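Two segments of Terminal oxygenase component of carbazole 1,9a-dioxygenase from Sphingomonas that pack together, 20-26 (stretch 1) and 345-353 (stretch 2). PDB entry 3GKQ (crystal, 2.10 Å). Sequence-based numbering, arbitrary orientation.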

ATOM      1  N   PRO A  20      24.233 -11.419  13.298  1.00 29.60           N
ATOM      2  CA  PRO A  20      24.380 -11.136  11.865  1.00 28.91           C
ATOM      3  C   PRO A  20      23.222 -11.717  11.046  1.00 28.67           C
ATOM      4  O   PRO A  20      22.745 -11.099  10.097  1.00 28.05           O
ATOM      5  N   TYR A  21      22.786 -12.913  11.424  1.00 27.67           N
ATOM      6  CA  TYR A  21      21.683 -13.589  10.749  1.00 26.79           C
ATOM      7  C   TYR A  21      20.433 -12.729  10.887  1.00 26.33           C
ATOM      8  O   TYR A  21      19.651 -12.591   9.945  1.00 26.04           O
ATOM      9  N   ILE A  22      20.249 -12.150  12.068  1.00 26.76           N
ATOM     10  CA  ILE A  22      19.103 -11.284  12.316  1.00 26.74           C
ATOM     11  C   ILE A  22      19.117 -10.075  11.378  1.00 27.54           C
ATOM     12  O   ILE A  22      18.062  -9.607  10.944  1.00 26.72           O
ATOM     13  N   ASP A  23      20.309  -9.575  11.060  1.00 29.44           N
ATOM     14  CA  ASP A  23      20.434  -8.420  10.167  1.00 31.79           C
ATOM     15  C   ASP A  23      20.385  -8.773   8.680  1.00 30.36           C
ATOM     16  O   ASP A  23      20.188  -7.887   7.845  1.00 30.14           O
ATOM     17  N   ALA A  24      20.556 -10.053   8.357  1.00 27.36           N
ATOM     18  CA  ALA A  24      20.581 -10.507   6.964  1.00 25.58           C
ATOM     19  C   ALA A  24      19.221 -10.639   6.286  1.00 26.42           C
ATOM     20  O   ALA A  24      18.914 -11.668   5.682  1.00 24.99           O
ATOM     21  N   LYS A  25      18.418  -9.586   6.356  1.00 26.85           N
ATOM     22  CA  LYS A  25      17.097  -9.610   5.756  1.00 29.01           C
ATOM     23  C   LYS A  25      17.143  -9.760   4.231  1.00 29.98           C
ATOM     24  O   LYS A  25      16.219 -10.306   3.622  1.00 28.29           O
ATOM     25  N   LEU A  26      18.225  -9.296   3.618  1.00 29.06           N
ATOM     26  CA  LEU A  26      18.354  -9.377   2.169  1.00 30.63           C
ATOM     27  C   LEU A  26      19.291 -10.499   1.725  1.00 30.48           C
ATOM     28  O   LEU A  26      19.644 -10.600   0.551  1.00 32.49           O
ATOM     29  N   TYR A 345       8.438 -12.244  12.492  1.00 25.38           N
ATOM     30  CA  TYR A 345       9.869 -11.993  12.344  1.00 26.01           C
ATOM     31  C   TYR A 345      10.235 -10.785  11.473  1.00 26.40           C
ATOM     32  O   TYR A 345      11.368 -10.317  11.520  1.00 27.53           O
ATOM     33  N   ALA A 346       9.287 -10.284  10.690  1.00 26.48           N
ATOM     34  CA  ALA A 346       9.563  -9.157   9.799  1.00 29.43           C
ATOM     35  C   ALA A 346      10.115  -7.909  10.488  1.00 32.14           C
ATOM     36  O   ALA A 346      10.923  -7.189   9.908  1.00 30.86           O
ATOM     37  N   ASP A 347       9.687  -7.655  11.721  1.00 35.52           N
ATOM     38  CA  ASP A 347      10.156  -6.483  12.458  1.00 38.94           C
ATOM     39  C   ASP A 347      11.219  -6.822  13.501  1.00 39.19           C
ATOM     40  O   ASP A 347      11.483  -6.025  14.400  1.00 39.05           O
ATOM     41  N   ASP A 348      11.811  -8.007  13.381  1.00 38.81           N
ATOM     42  CA  ASP A 348      12.861  -8.465  14.293  1.00 39.92           C
ATOM     43  C   ASP A 348      12.392  -8.875  15.691  1.00 38.76           C
ATOM     44  O   ASP A 348      13.166  -9.442  16.459  1.00 37.33           O
ATOM     45  N   ARG A 349      11.138  -8.595  16.028  1.00 37.63           N
ATOM     46  CA  ARG A 349      10.632  -8.951  17.353  1.00 36.88           C
ATOM     47  C   ARG A 349      10.629 -10.462  17.581  1.00 34.02           C
ATOM     48  O   ARG A 349      10.887 -10.939  18.691  1.00 32.32           O
ATOM     49  N   GLY A 350      10.339 -11.211  16.524  1.00 31.03           N
ATOM     50  CA  GLY A 350      10.289 -12.657  16.634  1.00 29.21           C
ATOM     51  C   GLY A 350      11.540 -13.326  17.173  1.00 28.19           C
ATOM     52  O   GLY A 350      11.452 -14.265  17.968  1.00 27.88           O
ATOM     53  N   TRP A 351      12.710 -12.852  16.754  1.00 26.68           N
ATOM     54  CA  TRP A 351      13.963 -13.453  17.205  1.00 27.53           C
ATOM     55  C   TRP A 351      14.128 -13.387  18.719  1.00 28.19           C
ATOM     56  O   TRP A 351      14.812 -14.225  19.313  1.00 29.56           O
ATOM     57  N   ARG A 352      13.496 -12.400  19.342  1.00 29.87           N
ATOM     58  CA  ARG A 352      13.593 -12.234  20.791  1.00 32.44           C
ATOM     59  C   ARG A 352      12.418 -12.858  21.544  1.00 31.74           C
ATOM     60  O   ARG A 352      12.582 -13.346  22.659  1.00 31.92           O
ATOM     61  N   GLU A 353      11.238 -12.832  20.936  1.00 30.51           N
ATOM     62  CA  GLU A 353      10.035 -13.341  21.593  1.00 31.65           C
ATOM     63  C   GLU A 353       9.680 -14.807  21.378  1.00 29.38           C
ATOM     64  O   GLU A 353       8.855 -15.351  22.108  1.00 29.72           O
TER

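Contact between the two segments, far apart in the chain, buries 344 Å² and rests on Y21, I22 and K25 of stretch 1. P20 lies out of reach. The CA-to-CB bond of Y21 points sideways, but its t rotamer (chi1 178°) carries the ring nearer to stretch 2, where CE2 of Y21 comes within 3.6 Å of CH2 of W351. The two rings form an offset edge-to-face pair, the edge of Y21 toward the face of W351, with planes at 75° and the centroid of the tyrosine ring 5.4 Å from that of the indole six-membered ring. The hydroxyl of Y21 is hydrogen-bonded elsewhere in the structure.

I22 has the largest covered area of the contact. It also starts sideways, and with chi1 m and chi2 t its side chain reaches W351 and R352, both in a helix of stretch 2. CG1 of I22 sits over the indole face, 4.0 Å from the centroid of the five-membered ring of W351, in a CH-pi contact, while CG2 of I22 lies 3.8 Å from CD1 of W351. W351, rotamer m, points toward stretch 1 and so meets both residues. Further out, CD1 of I22 covers one face of the R352 guanidinium, 3.9 Å from CZ of R352.

The I22 carbonyl is linked to D348 (chi1 m) through water 1, which donates to O of I22 and OD1 of D348, both at 2.7 Å.

The CA-to-CB bond of D23 points away, and its side chain makes no contact; A24 is out of reach. K25 then points toward stretch 2. Its side chain, with chi3 m and the other three chi angles t, delivers NZ of K25 to O of A346, a 3.0 Å hydrogen bond. Water 2 accepts from NZ of K25 at 2.7 Å and donates to OD2 of D348 at 2.5 Å, bridging opposite charges that form no direct salt bridge.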

ATOM      1  CB  PRO A  20      25.717 -11.788  11.519  1.00 28.49           C
ATOM      2  CG  PRO A  20      26.490 -11.674  12.803  1.00 29.99           C
ATOM      3  CD  PRO A  20      25.446 -12.062  13.833  1.00 29.33           C
ATOM      4  CB  TYR A  21      21.458 -14.963  11.389  1.00 26.83           C
ATOM      5  CG  TYR A  21      20.315 -15.774  10.819  1.00 26.32           C
ATOM      6  CD1 TYR A  21      20.424 -16.394   9.576  1.00 26.54           C
ATOM      7  CD2 TYR A  21      19.144 -15.968  11.553  1.00 27.03           C
ATOM      8  CE1 TYR A  21      19.399 -17.196   9.078  1.00 26.88           C
ATOM      9  CE2 TYR A  21      18.110 -16.767  11.065  1.00 27.05           C
ATOM     10  CZ  TYR A  21      18.246 -17.382   9.831  1.00 27.57           C
ATOM     11  OH  TYR A  21      17.245 -18.202   9.367  1.00 24.78           O
ATOM     12  CB  ILE A  22      19.088 -10.794  13.780  1.00 27.50           C
ATOM     13  CG1 ILE A  22      18.753 -11.967  14.708  1.00 29.12           C
ATOM     14  CG2 ILE A  22      18.065  -9.666  13.951  1.00 28.03           C
ATOM     15  CD1 ILE A  22      18.833 -11.633  16.180  1.00 31.30           C
ATOM     16  CB  ASP A  23      21.744  -7.666  10.430  1.00 37.87           C
ATOM     17  CG  ASP A  23      21.773  -6.992  11.785  1.00 43.87           C
ATOM     18  OD1 ASP A  23      20.779  -6.318  12.138  1.00 48.26           O
ATOM     19  OD2 ASP A  23      22.793  -7.125  12.494  1.00 48.19           O
ATOM     20  CB  ALA A  24      21.325 -11.834   6.875  1.00 23.26           C
ATOM     21  CB  LYS A  25      16.344  -8.338   6.150  1.00 32.01           C
ATOM     22  CG  LYS A  25      14.895  -8.322   5.723  1.00 35.88           C
ATOM     23  CD  LYS A  25      14.148  -7.160   6.359  1.00 38.74           C
ATOM     24  CE  LYS A  25      14.054  -7.318   7.866  1.00 41.71           C
ATOM     25  NZ  LYS A  25      13.323  -6.176   8.480  1.00 43.17           N
ATOM     26  CB  LEU A  26      18.833  -8.027   1.633  1.00 33.36           C
ATOM     27  CG  LEU A  26      18.176  -7.469   0.372  1.00 37.26           C
ATOM     28  CD1 LEU A  26      16.673  -7.722   0.376  1.00 36.84           C
ATOM     29  CD2 LEU A  26      18.474  -5.977   0.299  1.00 37.84           C
ATOM     30  CB  TYR A 345      10.561 -13.245  11.778  1.00 25.94           C
ATOM     31  CG  TYR A 345      10.575 -14.418  12.734  1.00 26.58           C
ATOM     32  CD1 TYR A 345      11.563 -14.531  13.710  1.00 27.26           C
ATOM     33  CD2 TYR A 345       9.569 -15.384  12.701  1.00 24.75           C
ATOM     34  CE1 TYR A 345      11.552 -15.571  14.634  1.00 25.64           C
ATOM     35  CE2 TYR A 345       9.546 -16.439  13.627  1.00 24.66           C
ATOM     36  CZ  TYR A 345      10.541 -16.519  14.589  1.00 25.82           C
ATOM     37  OH  TYR A 345      10.530 -17.532  15.518  1.00 25.73           O
ATOM     38  CB  ALA A 346       8.309  -8.801   9.001  1.00 27.45           C
ATOM     39  CB  ASP A 347       8.982  -5.779  13.147  1.00 41.97           C
ATOM     40  CG  ASP A 347       8.174  -6.718  14.024  1.00 46.22           C
ATOM     41  OD1 ASP A 347       8.744  -7.717  14.518  1.00 45.37           O
ATOM     42  OD2 ASP A 347       6.966  -6.455  14.225  1.00 50.22           O
ATOM     43  CB  ASP A 348      13.958  -7.400  14.440  1.00 43.08           C
ATOM     44  CG  ASP A 348      14.575  -7.001  13.111  1.00 46.32           C
ATOM     45  OD1 ASP A 348      14.920  -7.898  12.319  1.00 48.29           O
ATOM     46  OD2 ASP A 348      14.723  -5.788  12.861  1.00 50.57           O
ATOM     47  CB  ARG A 349       9.213  -8.409  17.547  1.00 40.63           C
ATOM     48  CG  ARG A 349       9.100  -6.889  17.410  1.00 47.30           C
ATOM     49  CD  ARG A 349       7.711  -6.396  17.816  1.00 49.93           C
ATOM     50  NE  ARG A 349       7.419  -6.723  19.210  1.00 53.57           N
ATOM     51  CZ  ARG A 349       6.286  -6.416  19.836  1.00 55.34           C
ATOM     52  NH1 ARG A 349       5.320  -5.769  19.191  1.00 56.02           N
ATOM     53  NH2 ARG A 349       6.115  -6.761  21.109  1.00 54.49           N
ATOM     54  CB  TRP A 351      15.157 -12.770  16.529  1.00 27.78           C
ATOM     55  CG  TRP A 351      15.012 -12.677  15.046  1.00 28.42           C
ATOM     56  CD1 TRP A 351      14.783 -11.548  14.316  1.00 28.69           C
ATOM     57  CD2 TRP A 351      15.020 -13.762  14.113  1.00 28.84           C
ATOM     58  NE1 TRP A 351      14.642 -11.860  12.987  1.00 27.91           N
ATOM     59  CE2 TRP A 351      14.784 -13.215  12.831  1.00 28.44           C
ATOM     60  CE3 TRP A 351      15.204 -15.149  14.233  1.00 28.48           C
ATOM     61  CZ2 TRP A 351      14.723 -14.000  11.677  1.00 28.83           C
ATOM     62  CZ3 TRP A 351      15.143 -15.934  13.081  1.00 28.67           C
ATOM     63  CH2 TRP A 351      14.905 -15.357  11.822  1.00 28.94           C
ATOM     64  CB  ARG A 352      13.639 -10.747  21.157  1.00 35.59           C
ATOM     65  CG  ARG A 352      14.208  -9.839  20.076  1.00 42.85           C
ATOM     66  CD  ARG A 352      15.701 -10.014  19.906  1.00 45.53           C
ATOM     67  NE  ARG A 352      16.211  -9.180  18.819  1.00 51.38           N
ATOM     68  CZ  ARG A 352      17.500  -8.937  18.602  1.00 51.58           C
ATOM     69  NH1 ARG A 352      18.421  -9.464  19.399  1.00 52.39           N
ATOM     70  NH2 ARG A 352      17.867  -8.166  17.588  1.00 52.47           N
ATOM     71  CB  GLU A 353       8.833 -12.483  21.200  1.00 33.86           C
ATOM     72  CG  GLU A 353       8.922 -11.045  21.654  1.00 43.43           C
ATOM     73  CD  GLU A 353       7.705 -10.246  21.244  1.00 47.59           C
ATOM     74  OE1 GLU A 353       6.574 -10.684  21.551  1.00 52.66           O
ATOM     75  OE2 GLU A 353       7.875  -9.182  20.616  1.00 52.42           O
TER
HETATM   76  O   HOH W   1      16.583  -7.530  10.207  1.00 49.62           O
HETATM   77  O   HOH W   2      13.621  -4.804  10.807  1.00 55.15           O